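Stringent starvation protein A homolog (PDB 3LYK) probably forms an equimolar complex with the RNA polymerase holoenzyme, but not with the core enzyme, and has a glutathione S-transferase fold. Local coordinates at residues E130-I135 and P159-L164; P137-M142 and K177-Y182; E148-V153 and E184-R189. All coordinates share one frame; numbering follows the deposited sequence.

Interaction 1: E130-I135 and P159-L164; sequences EELLGI and PLLWKL
Leu132 on helix 118-134 and Leu161 on helix 152-165 are the closest backbone pair, with CA atoms 9.3 Å apart, and the short axes of 130-134 and 159-164 approach to 13.1 Å at 131° between their N-to-C directions. Both helices belong to the all-helical C-terminal domain of the glutathione S-transferase fold. At this separation the backbones do not meet. Leucine side chains bridge the gap, and the contact is purely apolar and buried.

Leu132 carries one side alone. Its CB points at the other helix, and CG stands anti to the carbonyl carbon (chi1 -77°), which sends both methyls forward. CD1 meets three leucines on two successive turns, Leu160 and Leu161 on one and Leu164 on the next. Leu164 reaches back tip to tip. Leu132 CD1 and Leu164 CD1 are 3.4 Å apart, tighter than usual van der Waals contact. Leu160 CD2 comes within 3.9 Å of Leu132 CD1. Leu161 starts from a CB that points neither at nor away from the partner, but its end bends closer.

The surroundings complete the packing. Trp106 of helix 89-115 touches both Leu132 and Leu160, so a third helix closes over this pair. Phe171 from a loop also touches Leu132. Leu161 packs on Tyr182, Met183 and Phe187 of helix 176-187 as well. The contact thus joins four helices of the domain core.

Leu161 CD2 lies against both branches of the Leu132 fork as the two side chains slant across each other. It is 3.8 Å from Leu132 CD1 and 4.0 Å from Leu132 CD2.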
loop_
_atom_site.group_PDB
_atom_site.type_symbol
_atom_site.label_atom_id
_atom_site.label_comp_id
_atom_site.label_asym_id
_atom_site.label_seq_id
_atom_site.Cartn_x
_atom_site.Cartn_y
_atom_site.Cartn_z
ATOM N N GLU B 130 -14.811 -20.310 -8.898
ATOM C CA GLU B 130 -16.126 -19.668 -9.022
ATOM C C GLU B 130 -15.979 -18.147 -9.202
ATOM O O GLU B 130 -16.544 -17.564 -10.138
ATOM C CB GLU B 130 -17.003 -19.946 -7.810
ATOM C CG GLU B 130 -17.577 -21.354 -7.717
ATOM C CD GLU B 130 -18.386 -21.574 -6.425
ATOM O OE1 GLU B 130 -19.611 -21.845 -6.524
ATOM O OE2 GLU B 130 -17.799 -21.461 -5.311
ATOM N N GLU B 131 -15.199 -17.522 -8.317
ATOM C CA GLU B 131 -14.989 -16.072 -8.363
ATOM C C GLU B 131 -14.416 -15.552 -9.676
ATOM O O GLU B 131 -14.903 -14.562 -10.222
ATOM C CB GLU B 131 -14.143 -15.617 -7.186
ATOM C CG GLU B 131 -14.998 -15.108 -6.039
ATOM C CD GLU B 131 -14.385 -15.357 -4.676
ATOM O OE1 GLU B 131 -13.180 -15.725 -4.586
ATOM O OE2 GLU B 131 -15.124 -15.184 -3.683
ATOM N N LEU B 132 -13.384 -16.217 -10.188
ATOM C CA LEU B 132 -12.822 -15.820 -11.468
ATOM C C LEU B 132 -13.815 -15.998 -12.632
ATOM O O LEU B 132 -13.947 -15.115 -13.488
ATOM C CB LEU B 132 -11.485 -16.524 -11.716
ATOM C CG LEU B 132 -10.348 -15.880 -10.899
ATOM C CD1 LEU B 132 -9.269 -16.866 -10.590
ATOM C CD2 LEU B 132 -9.777 -14.646 -11.604
ATOM N N LEU B 133 -14.537 -17.114 -12.644
ATOM C CA LEU B 133 -15.615 -17.284 -13.621
ATOM C C LEU B 133 -16.658 -16.156 -13.496
ATOM O O LEU B 133 -17.052 -15.557 -14.496
ATOM C CB LEU B 133 -16.244 -18.695 -13.549
ATOM C CG LEU B 133 -15.401 -19.807 -14.218
ATOM C CD1 LEU B 133 -16.066 -21.182 -14.060
ATOM C CD2 LEU B 133 -15.088 -19.534 -15.716
ATOM N N GLY B 134 -17.031 -15.827 -12.261
ATOM C CA GLY B 134 -17.952 -14.725 -11.977
ATOM C C GLY B 134 -17.583 -13.382 -12.589
ATOM O O GLY B 134 -18.464 -12.634 -13.008
ATOM N N ILE B 135 -16.291 -13.068 -12.664
ATOM C CA ILE B 135 -15.874 -11.782 -13.266
ATOM C C ILE B 135 -15.570 -11.834 -14.768
ATOM O O ILE B 135 -15.159 -10.842 -15.364
ATOM C CB ILE B 135 -14.768 -11.035 -12.442
ATOM C CG1 ILE B 135 -13.512 -11.893 -12.241
ATOM C CG2 ILE B 135 -15.332 -10.595 -11.101
ATOM C CD1 ILE B 135 -12.583 -11.911 -13.423
ATOM N N PRO B 159 0.171 -13.431 -12.174
ATOM C CA PRO B 159 0.849 -14.375 -11.312
ATOM C C PRO B 159 -0.135 -15.307 -10.612
ATOM O O PRO B 159 0.214 -16.453 -10.300
ATOM C CB PRO B 159 1.549 -13.465 -10.283
ATOM C CG PRO B 159 1.881 -12.269 -11.078
ATOM C CD PRO B 159 0.604 -12.051 -11.880
ATOM N N LEU B 160 -1.334 -14.804 -10.341
ATOM C CA LEU B 160 -2.341 -15.596 -9.636
ATOM C C LEU B 160 -2.925 -16.697 -10.539
ATOM O O LEU B 160 -3.096 -17.827 -10.100
ATOM C CB LEU B 160 -3.460 -14.708 -9.102
ATOM C CG LEU B 160 -4.618 -15.489 -8.479
ATOM C CD1 LEU B 160 -5.062 -14.823 -7.218
ATOM C CD2 LEU B 160 -5.760 -15.544 -9.492
ATOM N N LEU B 161 -3.229 -16.346 -11.788
ATOM C CA LEU B 161 -3.710 -17.301 -12.780
ATOM C C LEU B 161 -2.634 -18.361 -13.122
ATOM O O LEU B 161 -2.948 -19.530 -13.279
ATOM C CB LEU B 161 -4.160 -16.567 -14.020
ATOM C CG LEU B 161 -5.391 -15.682 -13.764
ATOM C CD1 LEU B 161 -5.741 -14.927 -15.004
ATOM C CD2 LEU B 161 -6.653 -16.514 -13.309
ATOM N N TRP B 162 -1.378 -17.926 -13.194
ATOM C CA TRP B 162 -0.263 -18.777 -13.392
ATOM C C TRP B 162 -0.193 -19.834 -12.291
ATOM O O TRP B 162 -0.033 -21.022 -12.587
ATOM C CB TRP B 162 1.012 -17.963 -13.409
ATOM C CG TRP B 162 2.250 -18.772 -13.686
ATOM C CD1 TRP B 162 3.300 -19.028 -12.806
ATOM C CD2 TRP B 162 2.619 -19.381 -14.934
ATOM N NE1 TRP B 162 4.284 -19.735 -13.454
ATOM C CE2 TRP B 162 3.893 -19.983 -14.747
ATOM C CE3 TRP B 162 1.983 -19.501 -16.182
ATOM C CZ2 TRP B 162 4.559 -20.706 -15.774
ATOM C CZ3 TRP B 162 2.653 -20.207 -17.207
ATOM C CH2 TRP B 162 3.934 -20.794 -16.984
ATOM N N LYS B 163 -0.334 -19.418 -11.034
ATOM C CA LYS B 163 -0.310 -20.377 -9.942
ATOM C C LYS B 163 -1.495 -21.318 -9.974
ATOM O O LYS B 163 -1.318 -22.523 -9.717
ATOM C CB LYS B 163 -0.188 -19.711 -8.581
ATOM C CG LYS B 163 1.255 -19.302 -8.290
ATOM C CD LYS B 163 1.374 -18.714 -6.905
ATOM C CE LYS B 163 2.782 -18.321 -6.592
ATOM N NZ LYS B 163 3.599 -19.497 -6.179
ATOM N N LEU B 164 -2.682 -20.790 -10.282
ATOM C CA LEU B 164 -3.873 -21.626 -10.359
ATOM C C LEU B 164 -3.716 -22.680 -11.471
ATOM O O LEU B 164 -3.983 -23.854 -11.233
ATOM C CB LEU B 164 -5.146 -20.803 -10.624
ATOM C CG LEU B 164 -5.651 -19.946 -9.453
ATOM C CD1 LEU B 164 -6.867 -19.172 -9.895
ATOM C CD2 LEU B 164 -5.952 -20.847 -8.239
#

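Interaction 2: P137-M142 and K177-Y182; sequences PIFQQM and KAIKAY
Phe139 packs against Ala178, Ile179 and Tyr182, and this joins the loop after helix 118-134 to helix 176-187 in the C-terminal domain of the glutathione S-transferase fold. Nearly all of the loop's share of the contact is this one phenylalanine. Its CB points at the helix, and CG stands anti to the carbonyl carbon (chi1 -54°), which brings the ring between Ile179 and Tyr182.

Different atoms of the side chain meet different residues. Phe139 CB and Ala178 CB are 3.8 Å apart. Ala178 O lies above one face of the ring, toward the rim. Phe139 CE2 lies 3.5 Å from Ile179 CD1. Ile179 starts away from the loop, and only the end of its chain turns back, crossing the phenylalanine at about a right angle. Phe139 CE1 comes 3.3 Å from Tyr182 CD1. The two aromatic rings meet obliquely, with centroids 5.0 Å apart and planes at 38°. Phe139 CZ lies over one face of the tyrosine ring.

Further groups pack round these. Ile138 CG2 covers the centre of the opposite face of the Phe139 ring. Tyr182 is buried, and its hydroxyl is satisfied by a hydrogen bond to Asp154 OD1 near the start of helix 152-165. Its ring also packs on Val157 and Leu161 of that helix. Phe145, further along the same loop, touches both aromatic side chains.

Backbone bonds shape the two sides. On the loop, Gln140 N bonds to Pro137 O at 3.1 Å, a single turn enclosing Ile138 and Phe139. On the helix, Tyr182 N bonds to Ala178 O at 3.0 Å, the same oxygen that faces the phenylalanine ring.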
loop_
_atom_site.group_PDB
_atom_site.type_symbol
_atom_site.label_atom_id
_atom_site.label_comp_id
_atom_site.label_asym_id
_atom_site.label_seq_id
_atom_site.Cartn_x
_atom_site.Cartn_y
_atom_site.Cartn_z
ATOM N N PRO B 137 -17.474 -11.476 -17.342
ATOM C CA PRO B 137 -18.052 -10.397 -18.159
ATOM C C PRO B 137 -17.120 -9.192 -18.356
ATOM O O PRO B 137 -17.211 -8.500 -19.359
ATOM C CB PRO B 137 -19.296 -9.987 -17.355
ATOM C CG PRO B 137 -19.719 -11.261 -16.684
ATOM C CD PRO B 137 -18.407 -11.901 -16.277
ATOM N N ILE B 138 -16.233 -8.962 -17.399
ATOM C CA ILE B 138 -15.180 -7.950 -17.496
ATOM C C ILE B 138 -14.497 -7.846 -18.872
ATOM O O ILE B 138 -14.267 -6.741 -19.370
ATOM C CB ILE B 138 -14.152 -8.173 -16.365
ATOM C CG1 ILE B 138 -14.555 -7.370 -15.130
ATOM C CG2 ILE B 138 -12.751 -7.807 -16.783
ATOM C CD1 ILE B 138 -15.759 -7.911 -14.364
ATOM N N PHE B 139 -14.216 -8.988 -19.504
ATOM C CA PHE B 139 -13.458 -8.996 -20.759
ATOM C C PHE B 139 -14.259 -8.713 -22.039
ATOM O O PHE B 139 -13.683 -8.358 -23.071
ATOM C CB PHE B 139 -12.677 -10.294 -20.889
ATOM C CG PHE B 139 -11.799 -10.590 -19.706
ATOM C CD1 PHE B 139 -10.540 -9.981 -19.582
ATOM C CD2 PHE B 139 -12.221 -11.481 -18.711
ATOM C CE1 PHE B 139 -9.729 -10.262 -18.468
ATOM C CE2 PHE B 139 -11.413 -11.780 -17.613
ATOM C CZ PHE B 139 -10.170 -11.171 -17.486
ATOM N N GLN B 140 -15.576 -8.851 -21.982
ATOM C CA GLN B 140 -16.414 -8.526 -23.146
ATOM C C GLN B 140 -16.281 -7.037 -23.521
ATOM O O GLN B 140 -16.730 -6.597 -24.585
ATOM C CB GLN B 140 -17.884 -8.919 -22.900
ATOM C CG GLN B 140 -18.730 -7.865 -22.170
ATOM C CD GLN B 140 -20.070 -8.412 -21.679
ATOM O OE1 GLN B 140 -20.119 -9.378 -20.905
ATOM N NE2 GLN B 140 -21.166 -7.784 -22.118
ATOM N N GLN B 141 -15.646 -6.275 -22.630
ATOM C CA GLN B 141 -15.410 -4.846 -22.839
ATOM C C GLN B 141 -13.945 -4.555 -23.133
ATOM O O GLN B 141 -13.638 -3.833 -24.091
ATOM C CB GLN B 141 -15.913 -4.025 -21.634
ATOM C CG GLN B 141 -15.777 -4.736 -20.259
ATOM C CD GLN B 141 -16.806 -4.262 -19.187
ATOM O OE1 GLN B 141 -16.641 -4.529 -17.983
ATOM N NE2 GLN B 141 -17.864 -3.572 -19.631
HETATM N N MSE B 142 -13.034 -5.113 -22.328
HETATM C CA MSE B 142 -11.611 -4.741 -22.458
HETATM C C MSE B 142 -10.658 -5.928 -22.423
HETATM O O MSE B 142 -10.898 -6.857 -21.682
HETATM C CB MSE B 142 -11.248 -3.708 -21.393
HETATM C CG MSE B 142 -11.963 -2.383 -21.607
HETATM SE SE MSE B 142 -11.489 -1.128 -20.213
HETATM C CE MSE B 142 -12.708 -1.757 -18.821
ATOM N N LYS B 177 -14.264 -18.883 -21.804
ATOM C CA LYS B 177 -13.625 -18.393 -23.038
ATOM C C LYS B 177 -12.831 -17.084 -22.856
ATOM O O LYS B 177 -11.703 -16.948 -23.357
ATOM C CB LYS B 177 -14.644 -18.228 -24.176
ATOM C CG LYS B 177 -14.637 -19.388 -25.169
ATOM C CD LYS B 177 -16.038 -19.616 -25.752
ATOM C CE LYS B 177 -16.481 -21.081 -25.583
ATOM N NZ LYS B 177 -17.813 -21.328 -26.217
ATOM N N ALA B 178 -13.444 -16.118 -22.169
ATOM C CA ALA B 178 -12.784 -14.853 -21.842
ATOM C C ALA B 178 -11.547 -15.041 -20.928
ATOM O O ALA B 178 -10.527 -14.411 -21.152
ATOM C CB ALA B 178 -13.788 -13.865 -21.232
ATOM N N ILE B 179 -11.630 -15.916 -19.931
ATOM C CA ILE B 179 -10.490 -16.181 -19.030
ATOM C C ILE B 179 -9.286 -16.847 -19.761
ATOM O O ILE B 179 -8.128 -16.443 -19.572
ATOM C CB ILE B 179 -10.882 -17.025 -17.794
ATOM C CG1 ILE B 179 -12.105 -16.466 -17.073
ATOM C CG2 ILE B 179 -9.747 -17.053 -16.791
ATOM C CD1 ILE B 179 -11.910 -15.027 -16.450
ATOM N N LYS B 180 -9.575 -17.827 -20.617
ATOM C CA LYS B 180 -8.530 -18.468 -21.434
ATOM C C LYS B 180 -7.913 -17.493 -22.392
ATOM O O LYS B 180 -6.704 -17.510 -22.597
ATOM C CB LYS B 180 -9.113 -19.645 -22.233
ATOM C CG LYS B 180 -9.433 -20.858 -21.391
ATOM C CD LYS B 180 -10.381 -21.788 -22.174
ATOM C CE LYS B 180 -10.458 -23.177 -21.561
ATOM N NZ LYS B 180 -11.510 -23.968 -22.278
ATOM N N ALA B 181 -8.742 -16.650 -23.004
ATOM C CA ALA B 181 -8.220 -15.614 -23.898
ATOM C C ALA B 181 -7.274 -14.643 -23.122
ATOM O O ALA B 181 -6.187 -14.304 -23.604
ATOM C CB ALA B 181 -9.383 -14.857 -24.634
ATOM N N TYR B 182 -7.672 -14.219 -21.926
ATOM C CA TYR B 182 -6.820 -13.314 -21.120
ATOM C C TYR B 182 -5.481 -13.981 -20.771
ATOM O O TYR B 182 -4.417 -13.378 -20.887
ATOM C CB TYR B 182 -7.571 -12.902 -19.828
ATOM C CG TYR B 182 -6.761 -12.038 -18.898
ATOM C CD1 TYR B 182 -6.514 -10.688 -19.214
ATOM C CD2 TYR B 182 -6.210 -12.576 -17.716
ATOM C CE1 TYR B 182 -5.757 -9.877 -18.343
ATOM C CE2 TYR B 182 -5.462 -11.782 -16.835
ATOM C CZ TYR B 182 -5.239 -10.433 -17.153
ATOM O OH TYR B 182 -4.485 -9.676 -16.301
#

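Interaction 3: E148-V153 and E184-R189; sequences EEFGLV and ERVFTR
Phe150 is where 148-153 meets 184-189, and Arg189 and Val186 are its partners. Just before it, the CB of Glu149 points away from the other segment, and its OE1 is 6.7 Å from Arg189 NH1, opposite charges that do not touch.

Phe150 itself is buried. The Arg189 guanidinium lies flat on one ring face, with planes 5° apart and centres 4.0 Å apart. The stack is off-centre for CZ, which sits 31° from the ring normal in a cation-pi contact. NE lies over the ring's centre. CD adds a CH-pi contact, 3.7 Å from the ring centroid. The arginine chain bends at chi3 (79°), which turns NE and the guanidinium over the same face that CD touches. At the ring's edge, Val186 CG1 is 4.0 Å from Phe150 CE1.

Gly151 follows, its N bonded to Asp154 OD2. This is the aspartate half of a capping box, as at the start of the same helix in many glutathione S-transferases. Gly151 has no side chain to return the bond. Leu152 and Val153 then turn into the domain core, against helix 89-115.

Arg189 NE also pairs with Glu27, at the end of helix 16-27 in the thioredoxin-like N-terminal domain. Phe150 packs on Glu27 too. The stack and the Glu27 carboxylate probably fix the guanidinium's rotation, and Glu27 probably offsets its charge where the two domains meet.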
loop_
_atom_site.group_PDB
_atom_site.type_symbol
_atom_site.label_atom_id
_atom_site.label_comp_id
_atom_site.label_asym_id
_atom_site.label_seq_id
_atom_site.Cartn_x
_atom_site.Cartn_y
_atom_site.Cartn_z
ATOM N N GLU B 148 -7.636 -1.106 -21.070
ATOM C CA GLU B 148 -7.382 -1.249 -22.498
ATOM C C GLU B 148 -5.971 -1.737 -22.766
ATOM O O GLU B 148 -5.752 -2.427 -23.764
ATOM C CB GLU B 148 -7.547 0.105 -23.204
ATOM C CG GLU B 148 -8.957 0.678 -23.149
ATOM C CD GLU B 148 -9.956 -0.120 -24.008
ATOM O OE1 GLU B 148 -9.517 -0.910 -24.884
ATOM O OE2 GLU B 148 -11.184 0.050 -23.798
ATOM N N GLU B 149 -5.013 -1.347 -21.907
ATOM C CA GLU B 149 -3.598 -1.703 -22.089
ATOM C C GLU B 149 -3.086 -2.482 -20.885
ATOM O O GLU B 149 -3.614 -2.351 -19.791
ATOM C CB GLU B 149 -2.719 -0.453 -22.235
ATOM C CG GLU B 149 -3.042 0.466 -23.437
ATOM C CD GLU B 149 -2.625 -0.172 -24.752
ATOM O OE1 GLU B 149 -1.438 -0.572 -24.893
ATOM O OE2 GLU B 149 -3.488 -0.309 -25.641
ATOM N N PHE B 150 -2.018 -3.249 -21.090
ATOM C CA PHE B 150 -1.437 -4.058 -20.039
ATOM C C PHE B 150 -0.856 -3.127 -18.973
ATOM O O PHE B 150 -0.202 -2.147 -19.322
ATOM C CB PHE B 150 -0.298 -4.901 -20.625
ATOM C CG PHE B 150 0.384 -5.791 -19.618
ATOM C CD1 PHE B 150 -0.144 -7.028 -19.298
ATOM C CD2 PHE B 150 1.577 -5.395 -19.024
ATOM C CE1 PHE B 150 0.499 -7.880 -18.405
ATOM C CE2 PHE B 150 2.230 -6.238 -18.116
ATOM C CZ PHE B 150 1.688 -7.480 -17.808
ATOM N N GLY B 151 -1.042 -3.455 -17.693
ATOM C CA GLY B 151 -0.517 -2.575 -16.643
ATOM C C GLY B 151 -0.306 -3.301 -15.345
ATOM O O GLY B 151 -0.412 -4.552 -15.302
ATOM N N LEU B 152 -0.057 -2.524 -14.275
ATOM C CA LEU B 152 0.200 -3.092 -12.948
ATOM C C LEU B 152 -0.907 -3.995 -12.425
ATOM O O LEU B 152 -0.610 -4.936 -11.701
ATOM C CB LEU B 152 0.554 -2.005 -11.914
ATOM C CG LEU B 152 1.825 -1.174 -12.151
ATOM C CD1 LEU B 152 2.090 -0.186 -10.944
ATOM C CD2 LEU B 152 3.063 -2.062 -12.402
ATOM N N VAL B 153 -2.172 -3.713 -12.741
ATOM C CA VAL B 153 -3.265 -4.618 -12.292
ATOM C C VAL B 153 -3.056 -6.053 -12.869
ATOM O O VAL B 153 -3.218 -7.066 -12.169
ATOM C CB VAL B 153 -4.655 -4.070 -12.712
ATOM C CG1 VAL B 153 -5.779 -5.004 -12.255
ATOM C CG2 VAL B 153 -4.876 -2.612 -12.132
ATOM N N GLU B 184 -3.827 -16.308 -22.391
ATOM C CA GLU B 184 -2.916 -16.302 -23.523
ATOM C C GLU B 184 -2.316 -14.900 -23.710
ATOM O O GLU B 184 -1.137 -14.736 -23.995
ATOM C CB GLU B 184 -3.640 -16.768 -24.798
ATOM C CG GLU B 184 -2.722 -16.900 -26.032
ATOM C CD GLU B 184 -2.487 -15.577 -26.808
ATOM O OE1 GLU B 184 -3.307 -14.619 -26.705
ATOM O OE2 GLU B 184 -1.463 -15.508 -27.533
ATOM N N ARG B 185 -3.149 -13.883 -23.551
ATOM C CA ARG B 185 -2.718 -12.498 -23.792
ATOM C C ARG B 185 -1.595 -12.117 -22.830
ATOM O O ARG B 185 -0.600 -11.507 -23.223
ATOM C CB ARG B 185 -3.926 -11.601 -23.576
ATOM C CG ARG B 185 -3.809 -10.219 -24.076
ATOM C CD ARG B 185 -5.233 -9.596 -23.927
ATOM N NE ARG B 185 -6.167 -10.220 -24.848
ATOM C CZ ARG B 185 -7.373 -10.687 -24.541
ATOM N NH1 ARG B 185 -7.897 -10.577 -23.326
ATOM N NH2 ARG B 185 -8.079 -11.250 -25.497
ATOM N N VAL B 186 -1.715 -12.524 -21.572
ATOM C CA VAL B 186 -0.655 -12.157 -20.596
ATOM C C VAL B 186 0.544 -13.149 -20.547
ATOM O O VAL B 186 1.711 -12.691 -20.496
ATOM C CB VAL B 186 -1.223 -11.840 -19.181
ATOM C CG1 VAL B 186 -2.260 -10.711 -19.266
ATOM C CG2 VAL B 186 -1.886 -13.076 -18.521
ATOM N N PHE B 187 0.281 -14.476 -20.579
ATOM C CA PHE B 187 1.365 -15.450 -20.425
ATOM C C PHE B 187 2.392 -15.416 -21.556
ATOM O O PHE B 187 3.582 -15.743 -21.339
ATOM C CB PHE B 187 0.887 -16.891 -20.266
ATOM C CG PHE B 187 0.074 -17.161 -19.021
ATOM C CD1 PHE B 187 0.051 -16.275 -17.945
ATOM C CD2 PHE B 187 -0.685 -18.328 -18.940
ATOM C CE1 PHE B 187 -0.725 -16.547 -16.805
ATOM C CE2 PHE B 187 -1.425 -18.621 -17.812
ATOM C CZ PHE B 187 -1.451 -17.708 -16.728
ATOM N N THR B 188 1.934 -15.034 -22.744
ATOM C CA THR B 188 2.778 -15.022 -23.940
ATOM C C THR B 188 3.514 -13.707 -24.175
ATOM O O THR B 188 4.302 -13.588 -25.132
ATOM C CB THR B 188 1.992 -15.446 -25.232
ATOM O OG1 THR B 188 1.013 -14.453 -25.512
ATOM C CG2 THR B 188 1.277 -16.828 -25.025
ATOM N N ARG B 189 3.342 -12.744 -23.264
ATOM C CA ARG B 189 4.021 -11.445 -23.400
ATOM C C ARG B 189 5.490 -11.658 -23.129
ATOM O O ARG B 189 5.826 -12.479 -22.268
ATOM C CB ARG B 189 3.499 -10.444 -22.344
ATOM C CG ARG B 189 2.226 -9.784 -22.700
ATOM C CD ARG B 189 1.864 -8.754 -21.600
ATOM N NE ARG B 189 2.604 -7.497 -21.714
ATOM C CZ ARG B 189 2.278 -6.481 -22.523
ATOM N NH1 ARG B 189 1.246 -6.554 -23.336
ATOM N NH2 ARG B 189 3.003 -5.372 -22.531
#

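From the N terminus the three contacts open in turn, interaction 1 at 130-135 on the end of helix 118-134, then interactions 2 and 3 at 137-142 and 148-153. They close in the same order. Interaction 1 closes after 23 residues on helix 152-165. Interaction 2 closes after 34 on helix 176-187, and interaction 3 after 30 at the end of that helix and just past it. Each pair therefore crosses, and none nests. Neighbours touch directly: Leu132 O meets Ile179 CD1, Phe187 packs on the backbone at Leu161 and Trp162, and Met142 touches Glu148. Together they tie three helices and their joining loops into the C-terminal domain. Interaction 3 also lies at the boundary with the N-terminal domain.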